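Local atomic coordinates of probable histone-lysine N-methyltransferase, H3 lysine-9 specific SUVH9 (Arabidopsis thaliana, PDB entry 4NJ5), a protein that acts in gene silencing, probably by binding methylated DNA and recruiting RNA polymerase V, and appears to lack methyltransferase activity of its own. Residues 279-284 with 455-460; 388-393 with 449-454; 260-265 with 357-362; 469-474 with 500-505. All coordinates share one frame; numbering follows the deposited sequence.

Contact 1: 279-284 with 455-460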
loop_
_atom_site.group_PDB
_atom_site.type_symbol
_atom_site.label_atom_id
_atom_site.label_comp_id
_atom_site.label_asym_id
_atom_site.label_seq_id
_atom_site.Cartn_x
_atom_site.Cartn_y
_atom_site.Cartn_z
ATOM N N TYR A 279 27.496 -10.616 3.118
ATOM C CA TYR A 279 27.716 -9.183 3.282
ATOM C C TYR A 279 27.707 -8.877 4.771
ATOM O O TYR A 279 27.139 -9.632 5.563
ATOM C CB TYR A 279 26.621 -8.356 2.601
ATOM C CG TYR A 279 26.528 -8.545 1.106
ATOM C CD1 TYR A 279 27.305 -7.787 0.239
ATOM C CD2 TYR A 279 25.645 -9.467 0.560
ATOM C CE1 TYR A 279 27.213 -7.956 -1.133
ATOM C CE2 TYR A 279 25.548 -9.641 -0.804
ATOM C CZ TYR A 279 26.333 -8.885 -1.646
ATOM O OH TYR A 279 26.235 -9.062 -3.008
ATOM N N GLU A 280 28.332 -7.772 5.158
ATOM C CA GLU A 280 28.165 -7.271 6.510
ATOM C C GLU A 280 26.953 -6.358 6.493
ATOM O O GLU A 280 26.918 -5.379 5.746
ATOM C CB GLU A 280 29.402 -6.505 6.971
ATOM C CG GLU A 280 29.202 -5.760 8.278
ATOM C CD GLU A 280 30.432 -4.993 8.710
ATOM O OE1 GLU A 280 31.558 -5.459 8.436
ATOM O OE2 GLU A 280 30.267 -3.917 9.320
ATOM N N TYR A 281 25.952 -6.686 7.301
ATOM C CA TYR A 281 24.730 -5.897 7.325
ATOM C C TYR A 281 24.984 -4.512 7.906
ATOM O O TYR A 281 25.656 -4.368 8.927
ATOM C CB TYR A 281 23.622 -6.605 8.106
ATOM C CG TYR A 281 22.259 -6.020 7.825
ATOM C CD1 TYR A 281 21.434 -6.571 6.855
ATOM C CD2 TYR A 281 21.809 -4.897 8.509
ATOM C CE1 TYR A 281 20.193 -6.031 6.587
ATOM C CE2 TYR A 281 20.574 -4.348 8.247
ATOM C CZ TYR A 281 19.768 -4.919 7.285
ATOM O OH TYR A 281 18.533 -4.371 7.019
ATOM N N LEU A 282 24.439 -3.498 7.242
ATOM C CA LEU A 282 24.612 -2.115 7.662
ATOM C C LEU A 282 23.276 -1.387 7.567
ATOM O O LEU A 282 22.770 -1.146 6.471
ATOM C CB LEU A 282 25.658 -1.431 6.784
ATOM C CG LEU A 282 25.929 0.042 7.083
ATOM C CD1 LEU A 282 26.436 0.228 8.512
ATOM C CD2 LEU A 282 26.907 0.626 6.075
ATOM N N ALA A 283 22.710 -1.037 8.717
ATOM C CA ALA A 283 21.333 -0.551 8.775
ATOM C C ALA A 283 21.177 0.889 8.295
ATOM O O ALA A 283 20.111 1.281 7.826
ATOM C CB ALA A 283 20.771 -0.709 10.181
ATOM N N GLN A 284 22.240 1.673 8.420
ATOM C CA GLN A 284 22.212 3.064 7.988
ATOM C C GLN A 284 23.435 3.360 7.132
ATOM O O GLN A 284 24.510 2.819 7.379
ATOM C CB GLN A 284 22.187 4.003 9.195
ATOM C CG GLN A 284 21.019 3.785 10.141
ATOM C CD GLN A 284 20.921 4.875 11.188
ATOM O OE1 GLN A 284 20.602 6.025 10.876
ATOM N NE2 GLN A 284 21.208 4.524 12.437
ATOM N N ARG A 455 25.774 -3.442 3.303
ATOM C CA ARG A 455 24.475 -3.103 2.736
ATOM C C ARG A 455 23.359 -3.577 3.657
ATOM O O ARG A 455 23.579 -4.424 4.525
ATOM C CB ARG A 455 24.312 -3.787 1.382
ATOM C CG ARG A 455 24.665 -5.265 1.426
ATOM C CD ARG A 455 23.991 -6.041 0.322
ATOM N NE ARG A 455 24.508 -5.706 -1.000
ATOM C CZ ARG A 455 23.887 -6.013 -2.133
ATOM N NH1 ARG A 455 22.721 -6.646 -2.097
ATOM N NH2 ARG A 455 24.421 -5.679 -3.298
ATOM N N ASN A 456 22.161 -3.033 3.458
ATOM C CA ASN A 456 20.973 -3.473 4.184
ATOM C C ASN A 456 20.003 -4.194 3.251
ATOM O O ASN A 456 20.330 -4.471 2.095
ATOM C CB ASN A 456 20.266 -2.286 4.831
ATOM C CG ASN A 456 19.559 -1.397 3.814
ATOM O OD1 ASN A 456 20.007 -1.253 2.675
ATOM N ND2 ASN A 456 18.449 -0.796 4.228
ATOM N N VAL A 457 18.806 -4.476 3.758
ATOM C CA VAL A 457 17.788 -5.214 3.011
ATOM C C VAL A 457 17.460 -4.547 1.672
ATOM O O VAL A 457 17.322 -5.222 0.644
ATOM C CB VAL A 457 16.498 -5.402 3.862
ATOM C CG1 VAL A 457 15.982 -4.059 4.385
ATOM C CG2 VAL A 457 15.420 -6.136 3.074
ATOM N N ALA A 458 17.385 -3.218 1.689
ATOM C CA ALA A 458 16.972 -2.431 0.530
ATOM C C ALA A 458 17.859 -2.637 -0.696
ATOM O O ALA A 458 17.441 -2.375 -1.822
ATOM C CB ALA A 458 16.912 -0.953 0.894
ATOM N N CYS A 459 19.084 -3.103 -0.475
ATOM C CA CYS A 459 20.029 -3.276 -1.567
ATOM C C CYS A 459 19.752 -4.542 -2.364
ATOM O O CYS A 459 20.374 -4.784 -3.397
ATOM C CB CYS A 459 21.465 -3.260 -1.044
ATOM S SG CYS A 459 21.951 -1.664 -0.341
ATOM N N TYR A 460 18.808 -5.346 -1.886
ATOM C CA TYR A 460 18.404 -6.535 -2.622
ATOM C C TYR A 460 17.142 -6.258 -3.452
ATOM O O TYR A 460 16.641 -7.139 -4.154
ATOM C CB TYR A 460 18.198 -7.718 -1.670
ATOM C CG TYR A 460 19.408 -8.037 -0.815
ATOM C CD1 TYR A 460 20.402 -8.890 -1.275
ATOM C CD2 TYR A 460 19.554 -7.485 0.453
ATOM C CE1 TYR A 460 21.513 -9.183 -0.496
ATOM C CE2 TYR A 460 20.661 -7.774 1.241
ATOM C CZ TYR A 460 21.634 -8.623 0.760
ATOM O OH TYR A 460 22.733 -8.913 1.537
#

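Contact 2: 388-393 with 449-454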
loop_
_atom_site.group_PDB
_atom_site.type_symbol
_atom_site.label_atom_id
_atom_site.label_comp_id
_atom_site.label_asym_id
_atom_site.label_seq_id
_atom_site.Cartn_x
_atom_site.Cartn_y
_atom_site.Cartn_z
ATOM N N CYS A 388 12.077 1.836 4.362
ATOM C CA CYS A 388 13.404 1.715 4.942
ATOM C C CYS A 388 14.357 2.624 4.190
ATOM O O CYS A 388 14.020 3.150 3.126
ATOM C CB CYS A 388 13.904 0.281 4.817
ATOM S SG CYS A 388 14.107 -0.232 3.098
ATOM N N GLU A 389 15.551 2.795 4.744
ATOM C CA GLU A 389 16.618 3.519 4.076
ATOM C C GLU A 389 17.235 2.606 3.020
ATOM O O GLU A 389 17.133 1.381 3.116
ATOM C CB GLU A 389 17.678 3.935 5.108
ATOM C CG GLU A 389 18.803 4.813 4.576
ATOM C CD GLU A 389 19.723 5.330 5.678
ATOM O OE1 GLU A 389 19.353 5.214 6.867
ATOM O OE2 GLU A 389 20.816 5.854 5.358
ATOM N N TYR A 390 17.846 3.203 2.001
ATOM C CA TYR A 390 18.707 2.464 1.083
ATOM C C TYR A 390 20.144 2.642 1.567
ATOM O O TYR A 390 20.793 3.635 1.242
ATOM C CB TYR A 390 18.550 2.975 -0.354
ATOM C CG TYR A 390 19.384 2.207 -1.355
ATOM C CD1 TYR A 390 20.685 2.594 -1.651
ATOM C CD2 TYR A 390 18.872 1.082 -1.994
ATOM C CE1 TYR A 390 21.456 1.886 -2.557
ATOM C CE2 TYR A 390 19.633 0.366 -2.899
ATOM C CZ TYR A 390 20.926 0.772 -3.177
ATOM O OH TYR A 390 21.690 0.066 -4.082
ATOM N N ALA A 391 20.636 1.686 2.350
ATOM C CA ALA A 391 21.904 1.856 3.066
ATOM C C ALA A 391 23.125 1.217 2.397
ATOM O O ALA A 391 23.145 0.019 2.115
ATOM C CB ALA A 391 21.772 1.367 4.508
ATOM N N GLY A 392 24.147 2.033 2.164
ATOM C CA GLY A 392 25.405 1.566 1.613
ATOM C C GLY A 392 26.548 2.409 2.138
ATOM O O GLY A 392 26.373 3.176 3.088
ATOM N N VAL A 393 27.720 2.271 1.530
ATOM C CA VAL A 393 28.876 3.067 1.924
ATOM C C VAL A 393 29.040 4.245 0.968
ATOM O O VAL A 393 29.329 4.057 -0.210
ATOM C CB VAL A 393 30.162 2.217 1.950
ATOM C CG1 VAL A 393 31.365 3.066 2.348
ATOM C CG2 VAL A 393 29.997 1.036 2.894
ATOM N N MET A 449 27.596 5.294 -4.112
ATOM C CA MET A 449 27.503 4.351 -3.015
ATOM C C MET A 449 28.068 3.007 -3.431
ATOM O O MET A 449 27.799 2.517 -4.530
ATOM C CB MET A 449 26.045 4.169 -2.590
ATOM C CG MET A 449 25.352 5.457 -2.209
ATOM S SD MET A 449 23.652 5.195 -1.679
ATOM C CE MET A 449 23.907 4.191 -0.224
ATOM N N ASP A 450 28.856 2.415 -2.547
ATOM C CA ASP A 450 29.289 1.044 -2.730
ATOM C C ASP A 450 28.410 0.158 -1.853
ATOM O O ASP A 450 28.234 0.433 -0.664
ATOM C CB ASP A 450 30.761 0.891 -2.349
ATOM C CG ASP A 450 31.304 -0.482 -2.677
ATOM O OD1 ASP A 450 32.078 -0.602 -3.649
ATOM O OD2 ASP A 450 30.953 -1.444 -1.967
ATOM N N VAL A 451 27.850 -0.890 -2.450
ATOM C CA VAL A 451 27.031 -1.849 -1.718
ATOM C C VAL A 451 27.522 -3.275 -1.938
ATOM O O VAL A 451 26.753 -4.229 -1.838
ATOM C CB VAL A 451 25.539 -1.755 -2.117
ATOM C CG1 VAL A 451 24.947 -0.428 -1.668
ATOM C CG2 VAL A 451 25.370 -1.945 -3.620
ATOM N N SER A 452 28.808 -3.418 -2.230
ATOM C CA SER A 452 29.387 -4.726 -2.515
ATOM C C SER A 452 29.898 -5.418 -1.254
ATOM O O SER A 452 30.194 -6.609 -1.273
ATOM C CB SER A 452 30.533 -4.583 -3.519
ATOM O OG SER A 452 31.597 -3.825 -2.966
ATOM N N LYS A 453 30.006 -4.665 -0.164
ATOM C CA LYS A 453 30.565 -5.183 1.078
ATOM C C LYS A 453 29.606 -5.007 2.242
ATOM O O LYS A 453 29.328 -5.947 2.978
ATOM C CB LYS A 453 31.897 -4.485 1.381
ATOM C CG LYS A 453 32.999 -4.757 0.378
ATOM C CD LYS A 453 34.277 -4.012 0.741
ATOM C CE LYS A 453 35.415 -4.359 -0.207
ATOM N NZ LYS A 453 35.699 -5.819 -0.209
ATOM N N MET A 454 29.113 -3.787 2.397
ATOM C CA MET A 454 28.190 -3.458 3.470
ATOM C C MET A 454 26.907 -2.882 2.886
ATOM O O MET A 454 26.948 -1.964 2.062
ATOM C CB MET A 454 28.842 -2.482 4.452
ATOM C CG MET A 454 30.058 -3.083 5.161
ATOM S SD MET A 454 31.280 -1.877 5.718
ATOM C CE MET A 454 30.353 -1.013 6.984
#

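Contact 3: 260-265 with 357-362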
loop_
_atom_site.group_PDB
_atom_site.type_symbol
_atom_site.label_atom_id
_atom_site.label_comp_id
_atom_site.label_asym_id
_atom_site.label_seq_id
_atom_site.Cartn_x
_atom_site.Cartn_y
_atom_site.Cartn_z
ATOM N N GLU A 260 18.689 -4.289 12.970
ATOM C CA GLU A 260 17.422 -3.625 12.753
ATOM C C GLU A 260 16.549 -3.924 13.964
ATOM O O GLU A 260 16.822 -4.856 14.723
ATOM C CB GLU A 260 16.750 -4.154 11.484
ATOM C CG GLU A 260 17.509 -3.919 10.174
ATOM C CD GLU A 260 17.448 -2.487 9.674
ATOM O OE1 GLU A 260 17.031 -1.590 10.438
ATOM O OE2 GLU A 260 17.824 -2.258 8.504
ATOM N N ASN A 261 15.494 -3.139 14.140
ATOM C CA ASN A 261 14.572 -3.347 15.250
ATOM C C ASN A 261 13.538 -4.414 14.926
ATOM O O ASN A 261 12.774 -4.838 15.791
ATOM C CB ASN A 261 13.894 -2.034 15.637
ATOM C CG ASN A 261 14.870 -1.024 16.191
ATOM O OD1 ASN A 261 15.748 -1.365 16.983
ATOM N ND2 ASN A 261 14.734 0.228 15.768
ATOM N N VAL A 262 13.522 -4.836 13.667
ATOM C CA VAL A 262 12.706 -5.960 13.230
ATOM C C VAL A 262 13.592 -6.937 12.459
ATOM O O VAL A 262 14.569 -6.526 11.831
ATOM C CB VAL A 262 11.514 -5.499 12.363
ATOM C CG1 VAL A 262 10.430 -4.890 13.237
ATOM C CG2 VAL A 262 11.971 -4.510 11.300
ATOM N N PRO A 263 13.273 -8.238 12.526
ATOM C CA PRO A 263 14.085 -9.245 11.832
ATOM C C PRO A 263 13.933 -9.159 10.317
ATOM O O PRO A 263 12.860 -8.805 9.836
ATOM C CB PRO A 263 13.515 -10.570 12.350
ATOM C CG PRO A 263 12.124 -10.243 12.793
ATOM C CD PRO A 263 12.191 -8.844 13.323
ATOM N N VAL A 264 15.000 -9.461 9.580
ATOM C CA VAL A 264 14.938 -9.478 8.122
ATOM C C VAL A 264 15.092 -10.902 7.609
ATOM O O VAL A 264 16.167 -11.491 7.706
ATOM C CB VAL A 264 16.022 -8.591 7.483
ATOM C CG1 VAL A 264 15.878 -8.594 5.965
ATOM C CG2 VAL A 264 15.932 -7.174 8.022
ATOM N N TYR A 265 14.014 -11.450 7.060
ATOM C CA TYR A 265 14.004 -12.849 6.642
ATOM C C TYR A 265 14.884 -13.100 5.424
ATOM O O TYR A 265 15.042 -12.232 4.569
ATOM C CB TYR A 265 12.587 -13.307 6.305
ATOM C CG TYR A 265 11.662 -13.514 7.483
ATOM C CD1 TYR A 265 12.005 -13.093 8.763
ATOM C CD2 TYR A 265 10.439 -14.142 7.307
ATOM C CE1 TYR A 265 11.144 -13.291 9.831
ATOM C CE2 TYR A 265 9.581 -14.345 8.359
ATOM C CZ TYR A 265 9.931 -13.918 9.618
ATOM O OH TYR A 265 9.057 -14.130 10.657
ATOM N N LYS A 357 13.395 6.989 12.281
ATOM C CA LYS A 357 12.954 5.824 13.054
ATOM C C LYS A 357 13.559 4.522 12.535
ATOM O O LYS A 357 13.654 3.540 13.268
ATOM C CB LYS A 357 11.428 5.690 13.013
ATOM C CG LYS A 357 10.697 6.183 14.248
ATOM C CD LYS A 357 10.588 7.691 14.255
ATOM C CE LYS A 357 9.639 8.174 15.335
ATOM N NZ LYS A 357 10.036 9.524 15.826
ATOM N N GLY A 358 13.937 4.508 11.261
ATOM C CA GLY A 358 14.496 3.314 10.645
ATOM C C GLY A 358 13.441 2.273 10.310
ATOM O O GLY A 358 12.257 2.481 10.562
ATOM N N LEU A 359 13.876 1.150 9.743
ATOM C CA LEU A 359 12.967 0.081 9.337
ATOM C C LEU A 359 12.116 -0.420 10.504
ATOM O O LEU A 359 12.619 -0.613 11.612
ATOM C CB LEU A 359 13.749 -1.080 8.715
ATOM C CG LEU A 359 12.971 -2.370 8.426
ATOM C CD1 LEU A 359 11.940 -2.163 7.324
ATOM C CD2 LEU A 359 13.914 -3.517 8.075
ATOM N N ARG A 360 10.827 -0.619 10.243
ATOM C CA ARG A 360 9.890 -1.094 11.256
ATOM C C ARG A 360 8.976 -2.181 10.691
ATOM O O ARG A 360 8.199 -2.795 11.425
ATOM C CB ARG A 360 9.033 0.062 11.770
ATOM C CG ARG A 360 7.910 0.442 10.820
ATOM C CD ARG A 360 7.398 1.847 11.089
ATOM N NE ARG A 360 6.444 2.285 10.073
ATOM C CZ ARG A 360 6.784 2.737 8.869
ATOM N NH1 ARG A 360 8.061 2.803 8.515
ATOM N NH2 ARG A 360 5.845 3.115 8.014
ATOM N N ASN A 361 9.062 -2.403 9.383
ATOM C CA ASN A 361 8.278 -3.441 8.726
ATOM C C ASN A 361 9.056 -4.747 8.605
ATOM O O ASN A 361 10.283 -4.741 8.503
ATOM C CB ASN A 361 7.824 -2.971 7.343
ATOM C CG ASN A 361 6.737 -1.921 7.414
ATOM O OD1 ASN A 361 6.953 -0.765 7.052
ATOM N ND2 ASN A 361 5.557 -2.317 7.883
ATOM N N ARG A 362 8.348 -5.870 8.618
ATOM C CA ARG A 362 9.010 -7.161 8.486
ATOM C C ARG A 362 9.174 -7.508 7.009
ATOM O O ARG A 362 8.193 -7.689 6.285
ATOM C CB ARG A 362 8.236 -8.252 9.232
ATOM C CG ARG A 362 9.033 -9.528 9.487
ATOM C CD ARG A 362 8.307 -10.469 10.449
ATOM N NE ARG A 362 8.625 -10.210 11.850
ATOM C CZ ARG A 362 7.963 -9.359 12.629
ATOM N NH1 ARG A 362 8.329 -9.195 13.892
ATOM N NH2 ARG A 362 6.937 -8.670 12.146
HETATM O O HOH W 1 17.192 0.938 9.960
HETATM O O HOH W 2 15.284 -0.991 12.407
HETATM O O HOH W 3 12.346 -6.598 8.061
#

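Contact 4: 469-474 with 500-505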
loop_
_atom_site.group_PDB
_atom_site.type_symbol
_atom_site.label_atom_id
_atom_site.label_comp_id
_atom_site.label_asym_id
_atom_site.label_seq_id
_atom_site.Cartn_x
_atom_site.Cartn_y
_atom_site.Cartn_z
ATOM N N VAL A 469 8.067 1.528 -5.590
ATOM C CA VAL A 469 8.793 2.215 -4.527
ATOM C C VAL A 469 9.504 3.452 -5.067
ATOM O O VAL A 469 10.231 3.377 -6.057
ATOM C CB VAL A 469 9.840 1.295 -3.867
ATOM C CG1 VAL A 469 10.626 2.058 -2.811
ATOM C CG2 VAL A 469 9.171 0.066 -3.260
ATOM N N ILE A 470 9.289 4.590 -4.414
ATOM C CA ILE A 470 9.958 5.823 -4.808
ATOM C C ILE A 470 11.075 6.195 -3.847
ATOM O O ILE A 470 11.142 5.702 -2.713
ATOM C CB ILE A 470 8.988 7.017 -4.905
ATOM C CG1 ILE A 470 8.410 7.347 -3.527
ATOM C CG2 ILE A 470 7.891 6.741 -5.927
ATOM C CD1 ILE A 470 7.679 8.669 -3.474
ATOM N N VAL A 471 11.939 7.089 -4.315
ATOM C CA VAL A 471 13.090 7.541 -3.552
ATOM C C VAL A 471 12.911 8.997 -3.123
ATOM O O VAL A 471 12.408 9.821 -3.890
ATOM C CB VAL A 471 14.378 7.407 -4.397
ATOM C CG1 VAL A 471 15.573 8.008 -3.672
ATOM C CG2 VAL A 471 14.633 5.949 -4.747
ATOM N N GLN A 472 13.306 9.298 -1.887
ATOM C CA GLN A 472 13.381 10.674 -1.406
ATOM C C GLN A 472 14.710 10.904 -0.696
ATOM O O GLN A 472 15.167 10.056 0.074
ATOM C CB GLN A 472 12.230 10.979 -0.444
ATOM C CG GLN A 472 10.843 10.973 -1.079
ATOM C CD GLN A 472 10.564 12.212 -1.912
ATOM O OE1 GLN A 472 9.979 13.185 -1.426
ATOM N NE2 GLN A 472 10.976 12.178 -3.179
ATOM N N PHE A 473 15.329 12.051 -0.953
ATOM C CA PHE A 473 16.549 12.420 -0.246
ATOM C C PHE A 473 16.218 13.151 1.057
ATOM O O PHE A 473 15.532 14.176 1.051
ATOM C CB PHE A 473 17.474 13.257 -1.139
ATOM C CG PHE A 473 18.006 12.506 -2.333
ATOM C CD1 PHE A 473 18.804 11.385 -2.165
ATOM C CD2 PHE A 473 17.710 12.924 -3.622
ATOM C CE1 PHE A 473 19.293 10.687 -3.261
ATOM C CE2 PHE A 473 18.199 12.232 -4.724
ATOM C CZ PHE A 473 18.991 11.112 -4.541
ATOM N N VAL A 474 16.723 12.613 2.156
ATOM C CA VAL A 474 16.433 13.074 3.470
ATOM C C VAL A 474 17.631 13.429 4.329
ATOM O O VAL A 474 18.618 12.777 4.348
ATOM C CB VAL A 474 15.542 12.093 4.210
ATOM C CG1 VAL A 474 15.339 12.505 5.630
ATOM C CG2 VAL A 474 14.235 11.948 3.506
ATOM N N LEU A 500 8.959 -5.763 -4.096
ATOM C CA LEU A 500 9.227 -4.337 -4.172
ATOM C C LEU A 500 10.195 -4.086 -5.312
ATOM O O LEU A 500 11.109 -4.877 -5.540
ATOM C CB LEU A 500 9.840 -3.842 -2.867
ATOM C CG LEU A 500 9.007 -4.035 -1.603
ATOM C CD1 LEU A 500 9.763 -3.481 -0.406
ATOM C CD2 LEU A 500 7.645 -3.363 -1.750
ATOM N N SER A 501 10.001 -2.983 -6.025
ATOM C CA SER A 501 10.878 -2.666 -7.141
ATOM C C SER A 501 11.236 -1.185 -7.199
ATOM O O SER A 501 10.471 -0.330 -6.755
ATOM C CB SER A 501 10.249 -3.118 -8.464
ATOM O OG SER A 501 9.000 -2.489 -8.678
ATOM N N LEU A 502 12.413 -0.904 -7.751
ATOM C CA LEU A 502 12.905 0.455 -7.930
ATOM C C LEU A 502 13.355 0.663 -9.372
ATOM O O LEU A 502 13.831 -0.269 -10.020
ATOM C CB LEU A 502 14.101 0.704 -7.012
ATOM C CG LEU A 502 13.859 0.958 -5.528
ATOM C CD1 LEU A 502 15.127 0.655 -4.744
ATOM C CD2 LEU A 502 13.423 2.397 -5.308
ATOM N N ASP A 503 13.212 1.886 -9.870
ATOM C CA ASP A 503 13.766 2.244 -11.168
ATOM C C ASP A 503 15.169 2.800 -10.960
ATOM O O ASP A 503 15.338 3.968 -10.605
ATOM C CB ASP A 503 12.889 3.280 -11.874
ATOM C CG ASP A 503 13.263 3.463 -13.339
ATOM O OD1 ASP A 503 14.327 2.961 -13.758
ATOM O OD2 ASP A 503 12.493 4.118 -14.074
ATOM N N TYR A 504 16.174 1.959 -11.185
ATOM C CA TYR A 504 17.563 2.347 -10.971
ATOM C C TYR A 504 18.046 3.349 -12.016
ATOM O O TYR A 504 19.074 4.002 -11.831
ATOM C CB TYR A 504 18.470 1.111 -10.950
ATOM C CG TYR A 504 18.430 0.334 -9.647
ATOM C CD1 TYR A 504 17.449 -0.622 -9.413
ATOM C CD2 TYR A 504 19.380 0.549 -8.659
ATOM C CE1 TYR A 504 17.413 -1.336 -8.227
ATOM C CE2 TYR A 504 19.352 -0.158 -7.469
ATOM C CZ TYR A 504 18.366 -1.100 -7.259
ATOM O OH TYR A 504 18.333 -1.805 -6.074
ATOM N N GLY A 505 17.296 3.475 -13.105
ATOM C CA GLY A 505 17.647 4.396 -14.171
ATOM C C GLY A 505 18.841 3.925 -14.977
ATOM O O GLY A 505 18.753 2.940 -15.710
HETATM O O HOH W 4 12.062 4.055 -8.094
#

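Contact 1: 279-284 with 455-460
Tyr279 and Arg455 form a cation-pi stack that carries the aromatic side of this contact. The guanidinium lies flat on the phenol ring, planes 17° apart, with Arg455 CZ 4.2 Å from the centroid of the Tyr279 ring. The arginine methylene joins in, Arg455 CD standing 3.7 Å above the same centroid as a CH-pi contact, and a bend at chi3 (69°) sets NE over the ring as well. Tyr460 turns its edge toward the Tyr279 face in an offset edge-to-face pair, planes at 78°. An alanine in place of Tyr279 would probably leave the guanidinium without its flat partner and open a gap beside Tyr460.

Another ring, that of Tyr281, receives Asn456 CA over its face, 3.9 Å from the ring centroid. Its hydroxyl accepts a hydrogen bond from the backbone, Val457 N to Tyr281 OH 3.3 Å, and is also bonded to Glu260.

Backbone bonds make a short parallel bridge. Leu282 N donates to Arg455 O at 3.0 Å, and Arg455 N reaches Glu280 O in a weak bond of 3.3 Å.

No salt bridge crosses this joint of pre-SET region and SET domain. Tyrosine suits positions 279 and 281 because it offers a pi face and a polar end, which in Tyr279 bonds weakly to Glu275. Arg455 NE is bonded to Val451 O, and the positive charge is probably stabilised in part by the electron-rich Tyr279 face.

Contact 2: 388-393 with 449-454
Tyr390 meets Met449 at the edge of its ring, where Met449 SD lies in the ring plane, 5.1 Å from the Tyr390 centroid, a Met-aromatic contact. Phe416 adds an edge-to-face pair with the same ring. The other flat group is the Asp450 carboxylate. Ser452 OG donates to the syn lone pair of Asp450 OD2 at 2.7 Å, while Ser452 N meets that oxygen from 47° out of the carboxylate plane, closing an Asx turn. Aspartate suits the place because one oxygen serves two donors and so helps to hold the turn of the chain at 450-452.

A bend at chi3 (63°) brings Met449 CE back to the other backbone, 3.2 Å from Gly392 N. Glycine fits there: a CB would point toward the partner segment and run into Val451 CG1 and Met449 CE.

Beyond the glycine, Val393 and Asp450 form an antiparallel hydrogen-bonded pair. Val393 N donates to Asp450 O at 2.9 Å, and Asp450 N returns the bond to Val393 O, also at 2.9 Å. The branched Val393 packs CG2 against Met454 CB at 4.0 Å. Short two-stranded antiparallel pairs such as this one, between strands 393-395 and 448-450, are typical of the SET fold, which is built from several small sheets.

Contact 3: 260-265 with 357-362
Val262 and Leu359 form the tight heart of a contact between two loops that lead into neighbouring parallel strands, 264-267 and 363-367, of a mixed four-stranded sheet. Leu359 holds CG anti to its backbone N (chi1 171°), and Val262 CG2 packs on Leu359 CG at 3.7 Å, the two side chains crossing at about a right angle. The same methyl comes 3.3 Å from Asn361 O. Branched aliphatic residues suit this part because their methyls pack on each other and against carbonyl oxygens.

Arg362 crosses Pro263 and Tyr265 at a slant: Arg362 NE lies 3.6 Å from Pro263 CG, and Arg362 CD 3.7 Å from Tyr265 OH, a hydroxyl bonded to Leu238 O. An alanine at Arg362 would probably leave the Pro263 ring and the Tyr265 hydroxyl without the NE and CD that pack on them.

The looser side is polar, and no direct hydrogen bond joins the segments. Glu260 OE2 is bonded to Tyr281, whereas Glu260 OE1 accepts from two waters. One, 2.7 Å from Glu260 OE1, also donates to Leu359 O and accepts from Asn261 N. A third water sits by the packed part, donating to Pro263 O at 2.9 Å and to Asn361 O at 2.8 Å.

Contact 4: 469-474 with 500-505
Val469, at the start of strand 469-475, packs against the C-terminal run 500-505, whose Leu-Ser-Leu-Asp-Tyr-Gly sequence resembles the conserved C-terminal SET motif, which in this family helps to form the pseudoknot. Here it also pairs in parallel with strand 462-463.

The side chains form a small, mainly apolar cluster around one leucine methyl. Leu502 CD2 touches Val469 CG1 at 3.8 Å and Val471 CG2 at 3.8 Å, the second pair crossing at about a right angle. The same Leu502 CD2 also lies against the backbone, 3.4 Å from Val469 O. Leucine suits this place because its long, flexible side chain lets a single methyl reach both valines. Val469 holds CG1 anti to its backbone N (chi1 177°), while its other methyl, CG2, meets Leu500 CB at 4.0 Å. Branched residues at 469 and 471 project from the same side of the strand, two residues apart, and both also touch Leu488 of strand 485-490, so the two valines lie in contact with both Leu502 and Leu488.

The backbones are joined more loosely. Val469 N and Ser501 O make a weak bond of 3.3 Å, bent to 124° at the hydrogen. One water completes the link, donating to Val469 O at 2.8 Å and accepting from Asp503 N at 3.0 Å.

The chemistry implies that cohesion rests mainly on buried aliphatic methyls. The one direct bond is weak, and the water, with a partner on each segment, bridges polar backbone atoms where the chains do not form a regular sheet.

Contacts 1 and 2 are neighbours, their centres 6 Å apart, because residues 449-454 run straight into 455-460; Asn456 ND2 of contact 1 bonds to Glu389 O of contact 2. The centres of contacts 3 and 1 are about 12 Å apart, Tyr281 OH bonds to Glu260 OE2 between them, and their segments alternate along the chain: 260-265, 279-284, 357-362, then 455-460. Contact 4, 14 Å from contact 2 between centres, closes last. Contacts 2 and 4 reach the same mixed sheet through strands 386-389 and 469-475. Contacts 1 and 3 tie the pre-SET region to the SET domain and its approach; contacts 2 and 4 hold the SET domain together. Contact 3 comes nearest the zinc ions; the others lie away from them.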